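PROTEIN (hypothetical protein EF0366) (Enterococcus faecalis, PDB 1VPY) is of unknown function; it belongs to the DUF72 family and folds as an eight-stranded TIM barrel. Local coordinates at residues I14-T19 against Q269-L274; G85-Q88 against S93-E96; E150-S155 against R204-N209. All blocks are in the same frame, centred on the assembly; numbering follows the deposited sequence.

Contact 1. Residues I14-T19 against Q269-L274; sequences IRLGLT and QMQKVL
Leu16 of strand 13-18 lies across from Gln271 of helix 260-273, with CA atoms 7.4 Å apart, and Ile14 lies across from Leu274, with CA atoms 9.3 Å apart. The helix therefore sits one layer outside the strand, and side chains fill the gap. Leu16 carries most of the contact. Its CG is anti to the carbonyl carbon (chi1 -49°), which turns it toward the helix, and CD1 and CD2 both reach across. Leu16 CD1 presses on the helix backbone at Gln271 N, 3.5 Å away. Leu16 CD1 is also 3.7 Å from Gln271 CB. Gln271 has its CG anti to the backbone N (chi1 -162°) and runs extended from there. Its amide end comes back beside the leucine, with Gln271 NE2 3.7 Å from Leu16 CD1. That is a van der Waals approach, since a methyl offers no acceptor. Selenomethionine Met270 packs beside the Leu16 methyls, with Met270 CB 4.0 Å from Leu16 CD1; the exact position of its CE is doubtful. Ile14 adds a looser apolar touch through CG2, 4.3 Å from Leu274 CD1. Leu274 has just left the helix but still points at the strand. Strand 13-18 is the first of the barrel and pairs with the last, 250-255, through Gly17 and Val253. Helix 260-273 follows that last strand and packs outside the join. Helix 231-245 flanks the site, with Ile234 and Ser238 against Met270 and Ser245 against Ile14.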
loop_
_atom_site.group_PDB
_atom_site.type_symbol
_atom_site.label_atom_id
_atom_site.label_comp_id
_atom_site.label_asym_id
_atom_site.label_seq_id
_atom_site.Cartn_x
_atom_site.Cartn_y
_atom_site.Cartn_z
ATOM N N ILE A 14 -3.748 9.321 11.514
ATOM C CA ILE A 14 -2.943 8.093 11.395
ATOM C C ILE A 14 -3.784 6.830 11.625
ATOM O O ILE A 14 -4.265 6.583 12.732
ATOM C CB ILE A 14 -1.750 8.059 12.391
ATOM C CG1 ILE A 14 -0.873 9.307 12.260
ATOM C CG2 ILE A 14 -0.915 6.783 12.192
ATOM C CD1 ILE A 14 0.096 9.503 13.424
ATOM N N ARG A 15 -3.935 6.026 10.578
ATOM C CA ARG A 15 -4.664 4.760 10.665
ATOM C C ARG A 15 -3.711 3.570 10.588
ATOM O O ARG A 15 -2.829 3.521 9.721
ATOM C CB ARG A 15 -5.685 4.650 9.538
ATOM C CG ARG A 15 -6.854 5.600 9.629
ATOM C CD ARG A 15 -7.565 5.611 8.298
ATOM N NE ARG A 15 -8.942 6.084 8.393
ATOM C CZ ARG A 15 -9.323 7.321 8.109
ATOM N NH1 ARG A 15 -8.430 8.217 7.718
ATOM N NH2 ARG A 15 -10.595 7.664 8.214
ATOM N N LEU A 16 -3.898 2.615 11.493
ATOM C CA LEU A 16 -3.100 1.391 11.499
ATOM C C LEU A 16 -3.910 0.208 10.995
ATOM O O LEU A 16 -5.074 0.036 11.364
ATOM C CB LEU A 16 -2.558 1.099 12.901
ATOM C CG LEU A 16 -1.883 2.267 13.620
ATOM C CD1 LEU A 16 -1.366 1.826 14.966
ATOM C CD2 LEU A 16 -0.768 2.852 12.772
ATOM N N GLY A 17 -3.285 -0.608 10.156
ATOM C CA GLY A 17 -3.967 -1.746 9.563
ATOM C C GLY A 17 -3.079 -2.916 9.212
ATOM O O GLY A 17 -1.858 -2.831 9.306
ATOM N N LEU A 18 -3.713 -4.011 8.802
ATOM C CA LEU A 18 -3.015 -5.240 8.431
ATOM C C LEU A 18 -3.431 -5.705 7.045
ATOM O O LEU A 18 -4.306 -5.120 6.411
ATOM C CB LEU A 18 -3.326 -6.369 9.423
ATOM C CG LEU A 18 -3.315 -6.122 10.926
ATOM C CD1 LEU A 18 -3.879 -7.325 11.648
ATOM C CD2 LEU A 18 -1.913 -5.814 11.399
ATOM N N THR A 19 -2.792 -6.776 6.600
ATOM C CA THR A 19 -3.196 -7.507 5.411
ATOM C C THR A 19 -4.035 -8.717 5.812
ATOM O O THR A 19 -5.032 -9.044 5.156
ATOM C CB THR A 19 -1.961 -7.988 4.654
ATOM O OG1 THR A 19 -1.158 -6.857 4.315
ATOM C CG2 THR A 19 -2.360 -8.719 3.389
ATOM N N GLN A 269 1.018 -2.572 19.362
ATOM C CA GLN A 269 2.127 -1.904 20.055
ATOM C C GLN A 269 2.243 -0.443 19.640
ATOM O O GLN A 269 2.250 0.444 20.495
ATOM C CB GLN A 269 3.461 -2.626 19.822
ATOM C CG GLN A 269 3.698 -3.823 20.739
ATOM C CD GLN A 269 4.834 -4.717 20.260
ATOM O OE1 GLN A 269 4.618 -5.883 19.901
ATOM N NE2 GLN A 269 6.051 -4.171 20.247
HETATM N N MSE A 270 2.330 -0.208 18.329
HETATM C CA MSE A 270 2.408 1.133 17.763
HETATM C C MSE A 270 1.287 2.032 18.261
HETATM O O MSE A 270 1.525 3.137 18.746
HETATM C CB MSE A 270 2.361 1.062 16.247
HETATM C CG MSE A 270 3.686 1.371 15.564
HETATM SE SE MSE A 270 3.444 2.254 13.813
HETATM C CE MSE A 270 1.918 3.342 14.276
ATOM N N GLN A 271 0.064 1.531 18.129
ATOM C CA GLN A 271 -1.137 2.174 18.624
ATOM C C GLN A 271 -1.010 2.655 20.075
ATOM O O GLN A 271 -1.542 3.713 20.422
ATOM C CB GLN A 271 -2.288 1.184 18.510
ATOM C CG GLN A 271 -3.677 1.781 18.583
ATOM C CD GLN A 271 -4.689 0.888 17.899
ATOM O OE1 GLN A 271 -5.580 0.329 18.543
ATOM N NE2 GLN A 271 -4.541 0.727 16.580
ATOM N N LYS A 272 -0.330 1.873 20.918
ATOM C CA LYS A 272 -0.054 2.283 22.300
ATOM C C LYS A 272 1.025 3.368 22.331
ATOM O O LYS A 272 0.876 4.368 23.039
ATOM C CB LYS A 272 0.332 1.088 23.180
ATOM N N VAL A 273 2.081 3.183 21.534
ATOM C CA VAL A 273 3.210 4.124 21.453
ATOM C C VAL A 273 2.786 5.518 20.963
ATOM O O VAL A 273 3.309 6.529 21.439
ATOM C CB VAL A 273 4.384 3.546 20.600
ATOM C CG1 VAL A 273 5.471 4.580 20.360
ATOM C CG2 VAL A 273 4.982 2.329 21.277
ATOM N N LEU A 274 1.832 5.569 20.033
ATOM C CA LEU A 274 1.263 6.836 19.573
ATOM C C LEU A 274 -0.063 7.175 20.278
ATOM O O LEU A 274 -0.825 8.006 19.784
ATOM C CB LEU A 274 1.031 6.794 18.060
ATOM C CG LEU A 274 2.040 6.161 17.091
ATOM C CD1 LEU A 274 1.440 6.112 15.721
ATOM C CD2 LEU A 274 3.350 6.923 17.031
#

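Contact 2. Residues G85-Q88 against S93-E96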
loop_
_atom_site.group_PDB
_atom_site.type_symbol
_atom_site.label_atom_id
_atom_site.label_comp_id
_atom_site.label_asym_id
_atom_site.label_seq_id
_atom_site.Cartn_x
_atom_site.Cartn_y
_atom_site.Cartn_z
ATOM N N GLY A 85 0.957 -10.123 -13.258
ATOM C CA GLY A 85 -0.036 -11.108 -13.665
ATOM C C GLY A 85 0.229 -11.766 -15.008
ATOM O O GLY A 85 0.938 -11.223 -15.865
ATOM N N GLU A 86 -0.340 -12.956 -15.176
ATOM C CA GLU A 86 -0.427 -13.600 -16.473
ATOM C C GLU A 86 -1.709 -13.111 -17.154
ATOM O O GLU A 86 -2.476 -13.904 -17.696
ATOM C CB GLU A 86 -0.473 -15.122 -16.290
ATOM C CG GLU A 86 0.681 -15.704 -15.472
ATOM C CD GLU A 86 1.959 -15.919 -16.283
ATOM O OE1 GLU A 86 1.950 -15.701 -17.518
ATOM O OE2 GLU A 86 2.977 -16.317 -15.676
ATOM N N TRP A 87 -1.925 -11.796 -17.130
ATOM C CA TRP A 87 -3.234 -11.204 -17.437
ATOM C C TRP A 87 -3.760 -11.470 -18.844
ATOM O O TRP A 87 -4.972 -11.408 -19.063
ATOM C CB TRP A 87 -3.238 -9.695 -17.147
ATOM C CG TRP A 87 -2.295 -8.902 -18.008
ATOM C CD1 TRP A 87 -1.027 -8.519 -17.687
ATOM C CD2 TRP A 87 -2.545 -8.398 -19.329
ATOM N NE1 TRP A 87 -0.469 -7.811 -18.723
ATOM C CE2 TRP A 87 -1.377 -7.724 -19.746
ATOM C CE3 TRP A 87 -3.642 -8.456 -20.204
ATOM C CZ2 TRP A 87 -1.270 -7.107 -21.000
ATOM C CZ3 TRP A 87 -3.534 -7.846 -21.455
ATOM C CH2 TRP A 87 -2.356 -7.179 -21.837
ATOM N N GLN A 88 -2.860 -11.756 -19.787
ATOM C CA GLN A 88 -3.250 -12.119 -21.157
ATOM C C GLN A 88 -4.153 -13.353 -21.182
ATOM O O GLN A 88 -4.999 -13.490 -22.067
ATOM C CB GLN A 88 -2.023 -12.369 -22.042
ATOM C CG GLN A 88 -1.207 -11.132 -22.388
ATOM C CD GLN A 88 -0.118 -10.821 -21.367
ATOM O OE1 GLN A 88 0.505 -9.762 -21.428
ATOM N NE2 GLN A 88 0.122 -11.740 -20.430
ATOM N N SER A 93 -6.816 -7.182 -23.825
ATOM C CA SER A 93 -5.895 -6.046 -23.893
ATOM C C SER A 93 -5.855 -5.325 -22.550
ATOM O O SER A 93 -6.696 -5.574 -21.680
ATOM C CB SER A 93 -6.291 -5.075 -25.016
ATOM O OG SER A 93 -7.573 -4.510 -24.793
ATOM N N GLU A 94 -4.875 -4.434 -22.390
ATOM C CA GLU A 94 -4.699 -3.665 -21.156
ATOM C C GLU A 94 -5.956 -2.880 -20.786
ATOM O O GLU A 94 -6.307 -2.788 -19.610
ATOM C CB GLU A 94 -3.509 -2.707 -21.283
ATOM C CG GLU A 94 -2.133 -3.382 -21.295
ATOM C CD GLU A 94 -0.966 -2.393 -21.418
ATOM O OE1 GLU A 94 -1.178 -1.235 -21.854
ATOM O OE2 GLU A 94 0.176 -2.783 -21.078
ATOM N N GLU A 95 -6.627 -2.329 -21.798
ATOM C CA GLU A 95 -7.844 -1.537 -21.602
ATOM C C GLU A 95 -8.988 -2.346 -21.001
ATOM O O GLU A 95 -9.577 -1.940 -20.001
ATOM C CB GLU A 95 -8.287 -0.874 -22.915
ATOM C CG GLU A 95 -7.274 0.105 -23.510
ATOM C CD GLU A 95 -7.016 1.345 -22.645
ATOM O OE1 GLU A 95 -7.605 1.482 -21.547
ATOM O OE2 GLU A 95 -6.210 2.200 -23.072
ATOM N N GLU A 96 -9.291 -3.489 -21.614
ATOM C CA GLU A 96 -10.312 -4.413 -21.120
ATOM C C GLU A 96 -10.059 -4.773 -19.652
ATOM O O GLU A 96 -10.999 -4.900 -18.860
ATOM C CB GLU A 96 -10.320 -5.674 -21.988
ATOM C CG GLU A 96 -11.469 -6.645 -21.733
ATOM C CD GLU A 96 -11.571 -7.727 -22.811
ATOM O OE1 GLU A 96 -11.810 -7.377 -23.991
ATOM O OE2 GLU A 96 -11.414 -8.927 -22.480
#
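The Trp87 indole meets Ser93 and Glu94 obliquely, through the outer atoms of its six-membered ring. On one face, offset toward the rim, Gln88 OE1 sits 3.1 Å above the plane of the Trp87 ring. At the outer end of the ring, Trp87 CZ3 is 3.6 Å from Ser93 C. Next to it, Trp87 CH2 is 3.8 Å from Glu94 N. The indole thus leans on the peptide link that opens helix 94-104. Ser93 holds the N-cap position there, and its CB points away from the tryptophan. Glu94 adds its aliphatic part: Glu94 CG lies 3.8 Å from Trp87 CZ2. The ring and the carboxylate planes are 46° apart. Trp87 CG lies between the backbone N and the carbonyl carbon (chi1 64°), which swings the indole toward the helix start. The Glu94 chain runs extended beyond CG, and its OE1 forms a salt bridge with Lys137. An unidentified ligand, probably from the crystallisation liquor, lies about 5 Å from this side chain. The contact ties the loop after strand 72-76 to the N-terminal start of helix 94-104, at the surface of the barrel. Helix 129-141 lies alongside: its Tyr134 and Trp141 touch Glu94, and it also supplies Lys137.

Contact 3. Residues E150-S155 against R204-N209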
loop_
_atom_site.group_PDB
_atom_site.type_symbol
_atom_site.label_atom_id
_atom_site.label_comp_id
_atom_site.label_asym_id
_atom_site.label_seq_id
_atom_site.Cartn_x
_atom_site.Cartn_y
_atom_site.Cartn_z
ATOM N N GLU A 150 4.161 1.462 -4.891
ATOM C CA GLU A 150 5.278 0.830 -4.181
ATOM C C GLU A 150 6.297 0.213 -5.136
ATOM O O GLU A 150 5.915 -0.436 -6.103
ATOM C CB GLU A 150 4.782 -0.236 -3.213
ATOM C CG GLU A 150 5.857 -0.664 -2.246
ATOM C CD GLU A 150 5.449 -1.828 -1.384
ATOM O OE1 GLU A 150 4.318 -1.818 -0.844
ATOM O OE2 GLU A 150 6.280 -2.748 -1.235
ATOM N N LEU A 151 7.584 0.408 -4.834
ATOM C CA LEU A 151 8.696 -0.121 -5.644
ATOM C C LEU A 151 9.605 -1.057 -4.828
ATOM O O LEU A 151 9.744 -0.880 -3.613
ATOM C CB LEU A 151 9.531 1.034 -6.214
ATOM C CG LEU A 151 8.827 2.294 -6.739
ATOM C CD1 LEU A 151 9.755 3.487 -6.696
ATOM C CD2 LEU A 151 8.271 2.098 -8.135
ATOM N N ARG A 152 10.212 -2.046 -5.500
ATOM C CA ARG A 152 11.176 -2.980 -4.876
ATOM C C ARG A 152 12.541 -2.935 -5.545
ATOM O O ARG A 152 13.304 -3.902 -5.468
ATOM C CB ARG A 152 10.690 -4.439 -4.915
ATOM C CG ARG A 152 9.490 -4.753 -4.062
ATOM C CD ARG A 152 9.601 -6.114 -3.380
ATOM N NE ARG A 152 8.302 -6.591 -2.890
ATOM C CZ ARG A 152 7.547 -5.955 -1.993
ATOM N NH1 ARG A 152 7.943 -4.800 -1.477
ATOM N NH2 ARG A 152 6.380 -6.465 -1.611
ATOM N N ASN A 153 12.848 -1.824 -6.205
ATOM C CA ASN A 153 14.125 -1.674 -6.904
ATOM C C ASN A 153 14.822 -0.378 -6.509
ATOM O O ASN A 153 14.238 0.702 -6.608
ATOM C CB ASN A 153 13.909 -1.736 -8.417
ATOM C CG ASN A 153 15.202 -1.740 -9.187
ATOM O OD1 ASN A 153 15.882 -0.719 -9.288
ATOM N ND2 ASN A 153 15.551 -2.890 -9.746
ATOM N N ASN A 154 16.075 -0.486 -6.079
ATOM C CA ASN A 154 16.796 0.661 -5.522
ATOM C C ASN A 154 17.304 1.696 -6.533
ATOM O O ASN A 154 17.774 2.761 -6.126
ATOM C CB ASN A 154 17.952 0.196 -4.634
ATOM C CG ASN A 154 19.215 -0.077 -5.427
ATOM O OD1 ASN A 154 20.179 0.686 -5.358
ATOM N ND2 ASN A 154 19.208 -1.157 -6.202
ATOM N N SER A 155 17.222 1.396 -7.830
ATOM C CA SER A 155 17.703 2.336 -8.856
ATOM C C SER A 155 16.848 3.602 -8.889
ATOM O O SER A 155 17.355 4.688 -9.174
ATOM C CB SER A 155 17.787 1.687 -10.247
ATOM O OG SER A 155 16.502 1.479 -10.814
ATOM N N ARG A 204 4.331 0.818 4.575
ATOM C CA ARG A 204 4.149 -0.629 4.630
ATOM C C ARG A 204 5.386 -1.267 5.237
ATOM O O ARG A 204 6.509 -1.095 4.732
ATOM C CB ARG A 204 3.871 -1.219 3.245
ATOM C CG ARG A 204 2.512 -0.838 2.654
ATOM C CD ARG A 204 2.285 -1.535 1.323
ATOM N NE ARG A 204 1.701 -2.860 1.490
ATOM C CZ ARG A 204 2.029 -3.934 0.777
ATOM N NH1 ARG A 204 2.972 -3.879 -0.160
ATOM N NH2 ARG A 204 1.420 -5.078 1.020
ATOM N N PHE A 205 5.176 -1.994 6.332
ATOM C CA PHE A 205 6.262 -2.653 7.021
ATOM C C PHE A 205 6.206 -4.133 6.706
ATOM O O PHE A 205 5.240 -4.823 7.049
ATOM C CB PHE A 205 6.181 -2.414 8.528
ATOM C CG PHE A 205 6.059 -0.961 8.917
ATOM C CD1 PHE A 205 6.815 0.020 8.281
ATOM C CD2 PHE A 205 5.196 -0.580 9.939
ATOM C CE1 PHE A 205 6.699 1.365 8.643
ATOM C CE2 PHE A 205 5.077 0.754 10.316
ATOM C CZ PHE A 205 5.826 1.729 9.667
ATOM N N HIS A 206 7.249 -4.609 6.038
ATOM C CA HIS A 206 7.319 -5.988 5.579
ATOM C C HIS A 206 8.123 -6.879 6.518
ATOM O O HIS A 206 8.196 -8.090 6.304
ATOM C CB HIS A 206 7.940 -6.038 4.179
ATOM C CG HIS A 206 7.126 -5.345 3.132
ATOM N ND1 HIS A 206 5.917 -5.834 2.685
ATOM C CD2 HIS A 206 7.341 -4.193 2.453
ATOM C CE1 HIS A 206 5.425 -5.016 1.770
ATOM N NE2 HIS A 206 6.269 -4.012 1.613
ATOM N N GLY A 207 8.728 -6.281 7.542
ATOM C CA GLY A 207 9.675 -6.988 8.396
ATOM C C GLY A 207 11.051 -7.038 7.760
ATOM O O GLY A 207 11.223 -6.652 6.607
ATOM N N ARG A 208 12.035 -7.534 8.496
ATOM C CA ARG A 208 13.418 -7.415 8.048
ATOM C C ARG A 208 14.111 -8.749 7.758
ATOM O O ARG A 208 15.344 -8.807 7.659
ATOM C CB ARG A 208 14.217 -6.572 9.042
ATOM C CG ARG A 208 13.951 -5.096 8.884
ATOM C CD ARG A 208 14.293 -4.325 10.127
ATOM N NE ARG A 208 13.696 -2.992 10.080
ATOM C CZ ARG A 208 13.950 -2.025 10.955
ATOM N NH1 ARG A 208 14.796 -2.225 11.960
ATOM N NH2 ARG A 208 13.359 -0.848 10.824
ATOM N N ASN A 209 13.310 -9.801 7.598
ATOM C CA ASN A 209 13.806 -11.139 7.296
ATOM C C ASN A 209 14.048 -11.311 5.789
ATOM O O ASN A 209 13.106 -11.385 4.996
ATOM C CB ASN A 209 12.827 -12.187 7.843
ATOM C CG ASN A 209 13.405 -13.597 7.863
ATOM O OD1 ASN A 209 14.450 -13.872 7.275
ATOM N ND2 ASN A 209 12.711 -14.500 8.543
#
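Glu150 has its CG anti to the backbone N (chi1 -166°) and runs extended, which carries its carboxylate to Arg204 and His206. His206 CG is anti to the carbonyl carbon (chi1 -64°), and its ring comes from the opposite direction. Arg204 NH1 donates an almost straight hydrogen bond, 2.6 Å, to the syn side of Glu150 OE1, and a salt bridge forms. The oxygen lies in the guanidinium plane. His206 NE2 donates to Glu150 OE2 at 3.1 Å, less straight and tilted from the ring plane. Arg152 NH1 also reaches Glu150 OE2, at 2.7 Å, in a salt bridge whose hydrogen bond is weak. Arg152 sets its CZ over one face of His206, with the guanidinium and ring planes nearly perpendicular, at 87°. Three groups thus hold the buried carboxylate. Two of them have second partners: Arg204 NH2 pairs with Glu46, and His206 ND1 bonds to Asn256 ND2. Glu150 ends strand 147-150, Arg204 lies near the end of strand 201-205, and His206 follows it; strand 175-180 runs between the two. The cluster lies at the C-terminal ends of the strands, where TIM barrels usually keep their active sites; this is consistent with a functional site, but the function is unknown.

Contact 1 spans almost the whole chain, and contacts 2 and 3 come in series inside the loop it closes. Contact 1 joins the first strand of the barrel to the helix after the last, so it lies where the barrel closes. Contact 3 joins the ends of strands 147-150 and 201-205 of the same sheet. The two have centres 19 Å apart and touch through Met270 SE and Phe205 CE2, at 4.1 Å. Contact 2 is peripheral: its centre lies 36 Å from that of contact 1 and 26 Å from that of contact 3. Only contact 2 thus stands apart, on the opposite side of the chain's centre from contact 1.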